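Local structure of metal-dependent phosphohydrolase, HDOD domain-containing (Geobacter sulfurreducens, 3HC1) at residues G155-F158 / I159-R163; F198-A201 / K202-L206; D278-E281 / K282-V285; A130-I133 / A134-G138. The protein is of unknown function but binds two iron(III) ions and contains an HDOD domain, probably placing it among the metal-dependent HD phosphohydrolases. All blocks are in the same frame, centred on the assembly; numbering follows the deposited sequence.

Contact 1 of 4, residues G155-F158 / I159-R163; sequences GEVF and INFFR
F158 and F162, one helical turn apart, meet with ring planes only 12° apart but slid so far past each other that they barely overlap. What covers the F158 ring is F162 CB, standing over one face toward the rim, 4.1 Å from the ring centroid in a CH-pi contact. In F158, CG is anti to the backbone N (chi1 175°) and beside the carbonyl carbon, which sets the ring under F162 CB. The carbonyl does double work: F158 O accepts the F162 N-H at 2.8 Å and lies at the edge of the F162 ring, in its plane. V23, P27 and V196 also touch F158, and an alanine here would probably leave F162 CB without the ring it rests on and open a gap beside those residues. V157 CG1 runs alongside F161 CD2 at 3.8 Å, pointing the same way. The tight part is E156 to N160, all buried; N160 OD1 is taken by L114 N. By contrast F161, F162 and R163 at the C-terminal end are partly exposed, and R163 CG only grazes F158 CE2 at 4.2 Å. E156 lies beside the iron ligand H193, consistent with a second-shell place at the di-iron centre; its helix directly follows the H152-D153 pair that gives HD domains their name.

Contact 2 of 4, residues F198-A201 / K202-L206; sequences FALA and KRWSL
L200 lies over one face of the W204 indole: CG stands 3.9 Å from the centroid of the six-membered ring, 20° off its normal, while the two methyls spread over the same face, CD1 near NE1 and CE2, CD2 near CZ2 and CH2. L200 has CG anti to the backbone N (chi1 -172°), which brings the branched end over the indole. A second CH-pi pair is built on F198, whose ring has K202 CG over one face, 3.6 Å from CE2; the two side chains run alongside each other in the same direction. The lysine chain then bends at chi2 and chi3 and carries NZ to a salt bridge with E208.

Behind these pairs stand the backbone bonds that set their spacing. K202 N binds F198 O at 2.8 Å and W204 N binds L200 O; both CH-pi pairs are i to i+4 couples, as are these backbone bonds. The helix then stops in a Schellman motif: S205 takes positive phi (65°), its N bonds to K202 O, and L206 N turns back to A201 O at 3.0 Å. That fold-back brings L206 CD1 against A201 CB, 3.7 Å away, a small apolar seal over the last turn. The indole is fixed in turn by W204 NE1, which donates to P27 O.

Around the end of helix 193-203, helix 208-216 takes F198, A201 and K202 through C211, L215 and I214; helix 9-21 packs on F198 and A199; and V154 of helix 154-162 touches both L200 and W204.

Contact 3 of 4, residues D278-E281 / K282-V285; sequences DFDE and KLIV
F279 lays CD1 of its ring against the CD1 methyl of I284, 3.9 Å apart, the two side chains meeting at a slant. R271 of helix 266-273 makes a cation-pi contact with the ring, and R271 NH2 hydrogen-bonds F279 O. Next along, D280 is the N-cap of helix 281-302. With CG anti to the backbone N (chi1 -180°) and the carboxylate barely twisted, OD1 turns back to K282 N at 3.0 Å, a weak capping bond bent to 130°. The other oxygen, OD2, rests against L283 CG at 3.3 Å, and K282 NZ stays 4.4 Å from this same OD2, beyond a salt bridge but close enough that the opposite charges probably attract. Backbone bonds then take over: I284 N donates to D280 O and V285 N to E281 O. An alanine in place of D280 would probably leave K282 N without its side-chain acceptor and L283 without the carboxylate it lies against. E281, its chain bent at chi2, sends OE1 to a salt bridge with R271, while V285 packs on L261 of helix 257-263.

Contact 4 of 4, residues A130-I133 / A134-G138; sequences AKLI and AERTG. With GOL (glycerol), chain H.
T137 and I133 face each other obliquely across the last turn of helix 116-136, and two donors from T137 grip a single oxygen. OG1 reaches I133 O at 2.8 Å and T137 N reaches it at 3.0 Å, the two coming from opposite faces of the carbonyl plane. OG1 can do so because it sits between the backbone N and the carbonyl carbon (chi1 61°), a placement that also leaves CG2 4.0 Å from the CG2 methyl of I133. One residue on, G138 leaves the helix with positive phi in a Schellman motif, its N bonded to E135 O.

L132 and R136 run alongside each other, pointing the same way, though L132 has two conformers and how closely it approaches is doubtful; the salt bridge of R136 NH2 is with E287. K131 and E135 cross at a slant, both extended beyond CG. Their ion pair is long, K131 NZ to E135 OE2 3.9 Å, and the lysine charge has a second partner in E96. A glycerol, probably picked up from the crystallisation medium, lies by this pair, though the position of its O1 is doubtful.

This helix end packs against three others: helix 229-243 takes I133 and T137 on M233, helix 142-150 takes K131 and A134 on P142, and helix 281-302 takes L132 on L288 and both R136 and T137 on I284.

Along the chain the order is contact 4, then 1, 2 and 3, on four different helices: the C-terminal ends of 116-136 and 193-203, most of 154-162, and the start of 281-302. They fall into two pairs. Contacts 1 and 2, with centres 14 Å apart, touch where F158 CB meets L200 CD2. Contacts 3 and 4 lie 10 Å apart between centres and touch through F279 and I284, which pack on R136 and T137. Centre to centre, the pairs are 25 to 35 Å apart. Contact 1 approaches the iron ligands most closely, through E156. The pairs mark two separate regions of an all-helical protein; helices 116-136 and 193-203 supply the iron ligands H122 and H193.

Contact 1 of 4, residues G155-F158 / I159-R163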
loop_
_atom_site.group_PDB
_atom_site.type_symbol
_atom_site.label_atom_id
_atom_site.label_comp_id
_atom_site.label_asym_id
_atom_site.label_seq_id
_atom_site.Cartn_x
_atom_site.Cartn_y
_atom_site.Cartn_z
ATOM N N GLY A 155 0.822 5.966 -7.561
ATOM C CA GLY A 155 1.099 7.194 -8.302
ATOM C C GLY A 155 2.539 7.683 -8.299
ATOM O O GLY A 155 2.962 8.280 -9.292
ATOM N N GLU A 156 3.250 7.483 -7.190
ATOM C CA GLU A 156 4.691 7.832 -7.085
ATOM C C GLU A 156 5.493 6.866 -7.914
ATOM O O GLU A 156 6.502 7.247 -8.494
ATOM C CB GLU A 156 5.243 7.766 -5.650
ATOM C CG GLU A 156 4.700 8.714 -4.671
ATOM C CD GLU A 156 5.210 10.139 -4.855
ATOM O OE1 GLU A 156 5.105 10.652 -5.972
ATOM O OE2 GLU A 156 5.700 10.728 -3.873
ATOM N N VAL A 157 5.042 5.617 -7.993
ATOM C CA VAL A 157 5.662 4.652 -8.847
ATOM C C VAL A 157 5.545 5.118 -10.275
ATOM O O VAL A 157 6.510 5.122 -11.020
ATOM C CB VAL A 157 5.070 3.218 -8.698
ATOM C CG1 VAL A 157 5.653 2.296 -9.774
ATOM C CG2 VAL A 157 5.419 2.683 -7.324
ATOM N N PHE A 158 4.359 5.568 -10.648
ATOM C CA PHE A 158 4.166 6.086 -11.986
ATOM C C PHE A 158 5.032 7.280 -12.301
ATOM O O PHE A 158 5.654 7.318 -13.349
ATOM C CB PHE A 158 2.701 6.482 -12.200
ATOM C CG PHE A 158 2.468 7.126 -13.516
ATOM C CD1 PHE A 158 2.309 6.344 -14.638
ATOM C CD2 PHE A 158 2.478 8.508 -13.649
ATOM C CE1 PHE A 158 2.113 6.934 -15.866
ATOM C CE2 PHE A 158 2.285 9.080 -14.878
ATOM C CZ PHE A 158 2.115 8.292 -15.974
ATOM N N ILE A 159 5.027 8.297 -11.431
ATOM C CA ILE A 159 5.769 9.502 -11.717
ATOM C C ILE A 159 7.283 9.175 -11.774
ATOM O O ILE A 159 7.998 9.716 -12.635
ATOM C CB ILE A 159 5.503 10.595 -10.682
ATOM C CG1 ILE A 159 4.011 10.974 -10.671
ATOM C CG2 ILE A 159 6.361 11.836 -10.897
ATOM C CD1 ILE A 159 3.687 11.918 -9.554
ATOM N N ASN A 160 7.734 8.334 -10.831
ATOM C CA ASN A 160 9.165 7.963 -10.683
ATOM C C ASN A 160 9.677 7.261 -11.943
ATOM O O ASN A 160 10.744 7.589 -12.451
ATOM C CB ASN A 160 9.394 7.084 -9.440
ATOM C CG ASN A 160 10.889 6.810 -9.175
ATOM O OD1 ASN A 160 11.748 7.714 -9.276
ATOM N ND2 ASN A 160 11.197 5.583 -8.841
ATOM N N PHE A 161 8.893 6.328 -12.464
ATOM C CA PHE A 161 9.337 5.477 -13.576
ATOM C C PHE A 161 8.984 6.097 -14.934
ATOM O O PHE A 161 9.673 5.851 -15.929
ATOM C CB PHE A 161 8.728 4.080 -13.512
ATOM C CG PHE A 161 9.325 3.152 -12.483
ATOM C CD1 PHE A 161 10.585 3.386 -11.894
ATOM C CD2 PHE A 161 8.633 1.982 -12.154
ATOM C CE1 PHE A 161 11.112 2.509 -11.007
ATOM C CE2 PHE A 161 9.175 1.076 -11.248
ATOM C CZ PHE A 161 10.418 1.347 -10.678
ATOM N N PHE A 162 7.898 6.878 -14.980
ATOM C CA PHE A 162 7.343 7.291 -16.263
ATOM C C PHE A 162 7.444 8.748 -16.552
ATOM O O PHE A 162 7.307 9.131 -17.701
ATOM C CB PHE A 162 5.907 6.788 -16.423
ATOM C CG PHE A 162 5.829 5.312 -16.499
ATOM C CD1 PHE A 162 5.925 4.670 -17.730
ATOM C CD2 PHE A 162 5.760 4.561 -15.358
ATOM C CE1 PHE A 162 5.896 3.287 -17.808
ATOM C CE2 PHE A 162 5.741 3.166 -15.417
ATOM C CZ PHE A 162 5.805 2.532 -16.654
ATOM N N ARG A 163 7.636 9.555 -15.533
ATOM C CA ARG A 163 7.899 10.973 -15.678
ATOM C C ARG A 163 9.119 11.314 -14.816
ATOM O O ARG A 163 9.119 12.305 -14.119
ATOM C CB ARG A 163 6.685 11.825 -15.238
ATOM C CG ARG A 163 5.406 11.580 -16.025
ATOM C CD ARG A 163 5.547 11.914 -17.472
ATOM N NE ARG A 163 5.768 13.322 -17.723
ATOM C CZ ARG A 163 4.845 14.200 -18.131
ATOM N NH1 ARG A 163 3.574 13.841 -18.342
ATOM N NH2 ARG A 163 5.205 15.470 -18.340
#

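Contact 2 of 4, residues F198-A201 / K202-L206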
loop_
_atom_site.group_PDB
_atom_site.type_symbol
_atom_site.label_atom_id
_atom_site.label_comp_id
_atom_site.label_asym_id
_atom_site.label_seq_id
_atom_site.Cartn_x
_atom_site.Cartn_y
_atom_site.Cartn_z
ATOM N N PHE A 198 -4.934 7.844 -8.417
ATOM C CA PHE A 198 -6.419 7.635 -8.591
ATOM C C PHE A 198 -6.756 7.406 -10.070
ATOM O O PHE A 198 -7.420 6.420 -10.428
ATOM C CB PHE A 198 -7.160 8.846 -8.025
ATOM C CG PHE A 198 -8.638 8.783 -8.167
ATOM C CD1 PHE A 198 -9.420 8.184 -7.156
ATOM C CD2 PHE A 198 -9.256 9.325 -9.294
ATOM C CE1 PHE A 198 -10.805 8.193 -7.269
ATOM C CE2 PHE A 198 -10.651 9.283 -9.447
ATOM C CZ PHE A 198 -11.407 8.700 -8.429
ATOM N N ALA A 199 -6.247 8.298 -10.923
ATOM C CA ALA A 199 -6.475 8.225 -12.375
ATOM C C ALA A 199 -5.969 6.894 -12.905
ATOM O O ALA A 199 -6.573 6.310 -13.766
ATOM C CB ALA A 199 -5.731 9.347 -13.104
ATOM N N LEU A 200 -4.834 6.433 -12.380
ATOM C CA LEU A 200 -4.231 5.160 -12.777
ATOM C C LEU A 200 -5.010 3.939 -12.356
ATOM O O LEU A 200 -5.335 3.059 -13.168
ATOM C CB LEU A 200 -2.745 5.068 -12.318
ATOM C CG LEU A 200 -1.929 3.868 -12.840
ATOM C CD1 LEU A 200 -1.849 3.761 -14.360
ATOM C CD2 LEU A 200 -0.544 3.891 -12.234
ATOM N N ALA A 201 -5.387 3.910 -11.105
ATOM C CA ALA A 201 -6.206 2.851 -10.585
ATOM C C ALA A 201 -7.592 2.813 -11.268
ATOM O O ALA A 201 -8.128 1.710 -11.542
ATOM C CB ALA A 201 -6.347 3.022 -9.050
ATOM N N LYS A 202 -8.146 3.978 -11.587
ATOM C CA LYS A 202 -9.404 4.046 -12.352
ATOM C C LYS A 202 -9.223 3.491 -13.742
ATOM O O LYS A 202 -10.036 2.692 -14.179
ATOM C CB LYS A 202 -9.995 5.450 -12.440
ATOM C CG LYS A 202 -10.504 6.039 -11.098
ATOM C CD LYS A 202 -11.779 5.352 -10.582
ATOM C CE LYS A 202 -12.997 5.962 -11.185
ATOM N NZ LYS A 202 -14.126 5.039 -11.089
ATOM N N ARG A 203 -8.138 3.854 -14.425
ATOM C CA ARG A 203 -7.813 3.232 -15.716
ATOM C C ARG A 203 -7.733 1.706 -15.602
ATOM O O ARG A 203 -8.230 0.999 -16.481
ATOM C CB ARG A 203 -6.523 3.808 -16.327
ATOM C CG ARG A 203 -5.878 2.877 -17.335
ATOM C CD ARG A 203 -4.695 3.472 -18.034
ATOM N NE ARG A 203 -5.189 4.420 -18.975
ATOM C CZ ARG A 203 -5.163 4.300 -20.301
ATOM N NH1 ARG A 203 -4.576 3.292 -20.937
ATOM N NH2 ARG A 203 -5.721 5.257 -20.973
ATOM N N TRP A 204 -7.165 1.189 -14.504
ATOM C CA TRP A 204 -7.039 -0.236 -14.324
ATOM C C TRP A 204 -8.305 -0.951 -13.888
ATOM O O TRP A 204 -8.263 -2.137 -13.635
ATOM C CB TRP A 204 -5.958 -0.576 -13.281
ATOM C CG TRP A 204 -4.555 -0.262 -13.698
ATOM C CD1 TRP A 204 -4.091 -0.036 -14.956
ATOM C CD2 TRP A 204 -3.429 -0.177 -12.824
ATOM N NE1 TRP A 204 -2.727 0.206 -14.916
ATOM C CE2 TRP A 204 -2.301 0.137 -13.621
ATOM C CE3 TRP A 204 -3.264 -0.293 -11.442
ATOM C CZ2 TRP A 204 -1.026 0.279 -13.081
ATOM C CZ3 TRP A 204 -1.979 -0.132 -10.900
ATOM C CH2 TRP A 204 -0.891 0.160 -11.717
ATOM N N SER A 205 -9.372 -0.211 -13.704
ATOM C CA SER A 205 -10.665 -0.721 -13.239
ATOM C C SER A 205 -10.663 -1.271 -11.838
ATOM O O SER A 205 -11.464 -2.143 -11.529
ATOM C CB SER A 205 -11.225 -1.730 -14.222
ATOM O OG SER A 205 -11.382 -1.054 -15.449
ATOM N N LEU A 206 -9.799 -0.745 -10.985
ATOM C CA LEU A 206 -9.825 -1.153 -9.584
ATOM C C LEU A 206 -11.046 -0.549 -8.856
ATOM O O LEU A 206 -11.478 0.532 -9.187
ATOM C CB LEU A 206 -8.558 -0.765 -8.875
ATOM C CG LEU A 206 -7.261 -1.299 -9.457
ATOM C CD1 LEU A 206 -6.102 -0.674 -8.619
ATOM C CD2 LEU A 206 -7.280 -2.772 -9.384
#

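Contact 3 of 4, residues D278-E281 / K282-V285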
loop_
_atom_site.group_PDB
_atom_site.type_symbol
_atom_site.label_atom_id
_atom_site.label_comp_id
_atom_site.label_asym_id
_atom_site.label_seq_id
_atom_site.Cartn_x
_atom_site.Cartn_y
_atom_site.Cartn_z
ATOM N N ASP A 278 -14.120 -2.193 19.670
ATOM C CA ASP A 278 -13.529 -1.723 20.917
ATOM C C ASP A 278 -12.037 -1.987 20.845
ATOM O O ASP A 278 -11.601 -3.142 20.723
ATOM C CB ASP A 278 -14.136 -2.463 22.111
ATOM C CG ASP A 278 -15.585 -2.085 22.352
ATOM O OD1 ASP A 278 -16.238 -1.517 21.440
ATOM O OD2 ASP A 278 -16.079 -2.358 23.465
ATOM N N PHE A 279 -11.262 -0.916 20.877
ATOM C CA PHE A 279 -9.815 -1.017 20.819
ATOM C C PHE A 279 -9.197 0.126 21.602
ATOM O O PHE A 279 -9.861 1.144 21.876
ATOM C CB PHE A 279 -9.313 -1.015 19.365
ATOM C CG PHE A 279 -9.645 0.237 18.597
ATOM C CD1 PHE A 279 -8.814 1.342 18.650
ATOM C CD2 PHE A 279 -10.766 0.289 17.791
ATOM C CE1 PHE A 279 -9.101 2.488 17.928
ATOM C CE2 PHE A 279 -11.051 1.426 17.047
ATOM C CZ PHE A 279 -10.228 2.520 17.112
ATOM N N ASP A 280 -7.928 -0.048 21.949
ATOM C CA ASP A 280 -7.198 0.988 22.596
ATOM C C ASP A 280 -6.053 1.381 21.652
ATOM O O ASP A 280 -5.056 0.674 21.551
ATOM C CB ASP A 280 -6.699 0.479 23.941
ATOM C CG ASP A 280 -5.919 1.517 24.709
ATOM O OD1 ASP A 280 -5.719 2.637 24.204
ATOM O OD2 ASP A 280 -5.515 1.208 25.842
ATOM N N GLU A 281 -6.200 2.527 20.986
ATOM C CA GLU A 281 -5.168 3.005 20.062
ATOM C C GLU A 281 -3.811 3.260 20.763
ATOM O O GLU A 281 -2.764 3.146 20.137
ATOM C CB GLU A 281 -5.649 4.236 19.294
ATOM C CG GLU A 281 -5.954 5.467 20.129
ATOM C CD GLU A 281 -7.419 5.550 20.537
ATOM O OE1 GLU A 281 -7.981 4.505 20.894
ATOM O OE2 GLU A 281 -7.993 6.643 20.468
ATOM N N LYS A 282 -3.815 3.576 22.061
ATOM C CA LYS A 282 -2.558 3.671 22.830
ATOM C C LYS A 282 -1.767 2.358 22.801
ATOM O O LYS A 282 -0.568 2.344 22.529
ATOM C CB LYS A 282 -2.818 4.071 24.289
ATOM C CG LYS A 282 -3.347 5.503 24.471
ATOM C CD LYS A 282 -3.461 5.878 25.959
ATOM C CE LYS A 282 -4.658 5.171 26.662
ATOM N NZ LYS A 282 -4.468 4.843 28.142
ATOM N N LEU A 283 -2.438 1.245 23.056
ATOM C CA LEU A 283 -1.768 -0.072 23.043
ATOM C C LEU A 283 -1.370 -0.507 21.628
ATOM O O LEU A 283 -0.335 -1.143 21.449
ATOM C CB LEU A 283 -2.647 -1.131 23.690
ATOM C CG LEU A 283 -2.977 -0.810 25.158
ATOM C CD1 LEU A 283 -4.012 -1.819 25.725
ATOM C CD2 LEU A 283 -1.709 -0.741 26.038
ATOM N N ILE A 284 -2.180 -0.157 20.632
ATOM C CA ILE A 284 -1.825 -0.447 19.238
ATOM C C ILE A 284 -0.565 0.322 18.815
ATOM O O ILE A 284 0.326 -0.261 18.235
ATOM C CB ILE A 284 -2.958 -0.148 18.217
ATOM C CG1 ILE A 284 -4.239 -0.944 18.545
ATOM C CG2 ILE A 284 -2.483 -0.453 16.740
ATOM C CD1 ILE A 284 -5.452 -0.498 17.760
ATOM N N VAL A 285 -0.500 1.624 19.085
ATOM C CA VAL A 285 0.696 2.385 18.764
ATOM C C VAL A 285 1.903 1.780 19.494
ATOM O O VAL A 285 2.960 1.582 18.899
ATOM C CB VAL A 285 0.566 3.872 19.107
ATOM C CG1 VAL A 285 1.968 4.577 18.931
ATOM C CG2 VAL A 285 -0.448 4.509 18.216
#

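Contact 4 of 4, residues A130-I133 / A134-G138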
loop_
_atom_site.group_PDB
_atom_site.type_symbol
_atom_site.label_atom_id
_atom_site.label_comp_id
_atom_site.label_asym_id
_atom_site.label_seq_id
_atom_site.Cartn_x
_atom_site.Cartn_y
_atom_site.Cartn_z
ATOM N N ALA A 130 -1.007 -1.421 7.960
ATOM C CA ALA A 130 -2.433 -1.176 7.798
ATOM C C ALA A 130 -3.239 -2.463 8.079
ATOM O O ALA A 130 -4.289 -2.386 8.706
ATOM C CB ALA A 130 -2.744 -0.646 6.464
ATOM N N LYS A 131 -2.719 -3.611 7.668
ATOM C CA LYS A 131 -3.398 -4.856 7.942
ATOM C C LYS A 131 -3.405 -5.133 9.426
ATOM O O LYS A 131 -4.455 -5.518 9.938
ATOM C CB LYS A 131 -2.840 -6.035 7.194
ATOM C CG LYS A 131 -3.820 -7.230 7.216
ATOM C CD LYS A 131 -3.240 -8.459 6.581
ATOM C CE LYS A 131 -4.216 -9.648 6.687
ATOM N NZ LYS A 131 -3.582 -10.945 6.273
ATOM N N LEU A 132 -2.260 -4.927 10.114
ATOM C CA LEU A 132 -2.191 -5.148 11.574
ATOM C C LEU A 132 -3.291 -4.353 12.280
ATOM O O LEU A 132 -3.994 -4.898 13.171
ATOM C CB LEU A 132 -0.826 -4.778 12.153
ATOM C CG LEU A 132 0.366 -5.677 11.817
ATOM C CD1 LEU A 132 1.674 -4.950 12.127
ATOM C CD2 LEU A 132 0.274 -7.037 12.540
ATOM N N ILE A 133 -3.456 -3.080 11.871
ATOM C CA ILE A 133 -4.502 -2.251 12.414
ATOM C C ILE A 133 -5.917 -2.822 12.153
ATOM O O ILE A 133 -6.793 -2.804 13.070
ATOM C CB ILE A 133 -4.352 -0.784 11.985
ATOM C CG1 ILE A 133 -3.027 -0.226 12.549
ATOM C CG2 ILE A 133 -5.568 0.044 12.483
ATOM C CD1 ILE A 133 -2.463 0.942 11.817
ATOM N N ALA A 134 -6.147 -3.317 10.931
ATOM C CA ALA A 134 -7.395 -3.934 10.560
ATOM C C ALA A 134 -7.716 -5.053 11.555
ATOM O O ALA A 134 -8.805 -5.136 12.095
ATOM C CB ALA A 134 -7.272 -4.532 9.228
ATOM N N GLU A 135 -6.736 -5.899 11.771
ATOM C CA GLU A 135 -6.857 -7.009 12.707
ATOM C C GLU A 135 -7.144 -6.554 14.138
ATOM O O GLU A 135 -8.082 -7.054 14.770
ATOM C CB GLU A 135 -5.610 -7.911 12.612
ATOM C CG GLU A 135 -5.507 -8.581 11.221
ATOM C CD GLU A 135 -4.171 -9.277 10.948
ATOM O OE1 GLU A 135 -3.146 -8.941 11.569
ATOM O OE2 GLU A 135 -4.172 -10.176 10.089
ATOM N N ARG A 136 -6.394 -5.569 14.636
ATOM C CA ARG A 136 -6.575 -5.119 16.018
ATOM C C ARG A 136 -7.869 -4.372 16.281
ATOM O O ARG A 136 -8.308 -4.270 17.435
ATOM C CB ARG A 136 -5.410 -4.223 16.492
ATOM C CG ARG A 136 -4.068 -4.886 16.507
ATOM C CD ARG A 136 -3.953 -6.045 17.474
ATOM N NE ARG A 136 -2.645 -6.656 17.282
ATOM C CZ ARG A 136 -2.339 -7.582 16.376
ATOM N NH1 ARG A 136 -3.265 -8.110 15.579
ATOM N NH2 ARG A 136 -1.083 -7.998 16.273
ATOM N N THR A 137 -8.500 -3.858 15.238
ATOM C CA THR A 137 -9.720 -3.086 15.407
ATOM C C THR A 137 -10.934 -3.917 15.000
ATOM O O THR A 137 -12.053 -3.412 14.982
ATOM C CB THR A 137 -9.635 -1.768 14.605
ATOM O OG1 THR A 137 -9.478 -2.050 13.196
ATOM C CG2 THR A 137 -8.479 -0.871 15.126
ATOM N N GLY A 138 -10.701 -5.173 14.632
ATOM C CA GLY A 138 -11.770 -6.124 14.278
ATOM C C GLY A 138 -12.385 -5.935 12.904
ATOM O O GLY A 138 -13.526 -6.378 12.661
HETATM C C1 GOL H . -1.372 -11.991 8.622
HETATM O O1 GOL H . -1.982 -10.880 8.062
HETATM C C2 GOL H . 0.087 -11.961 8.204
HETATM O O2 GOL H . 0.507 -13.316 8.237
HETATM C C3 GOL H . 0.260 -11.373 6.799
HETATM O O3 GOL H . 0.309 -9.951 6.724
#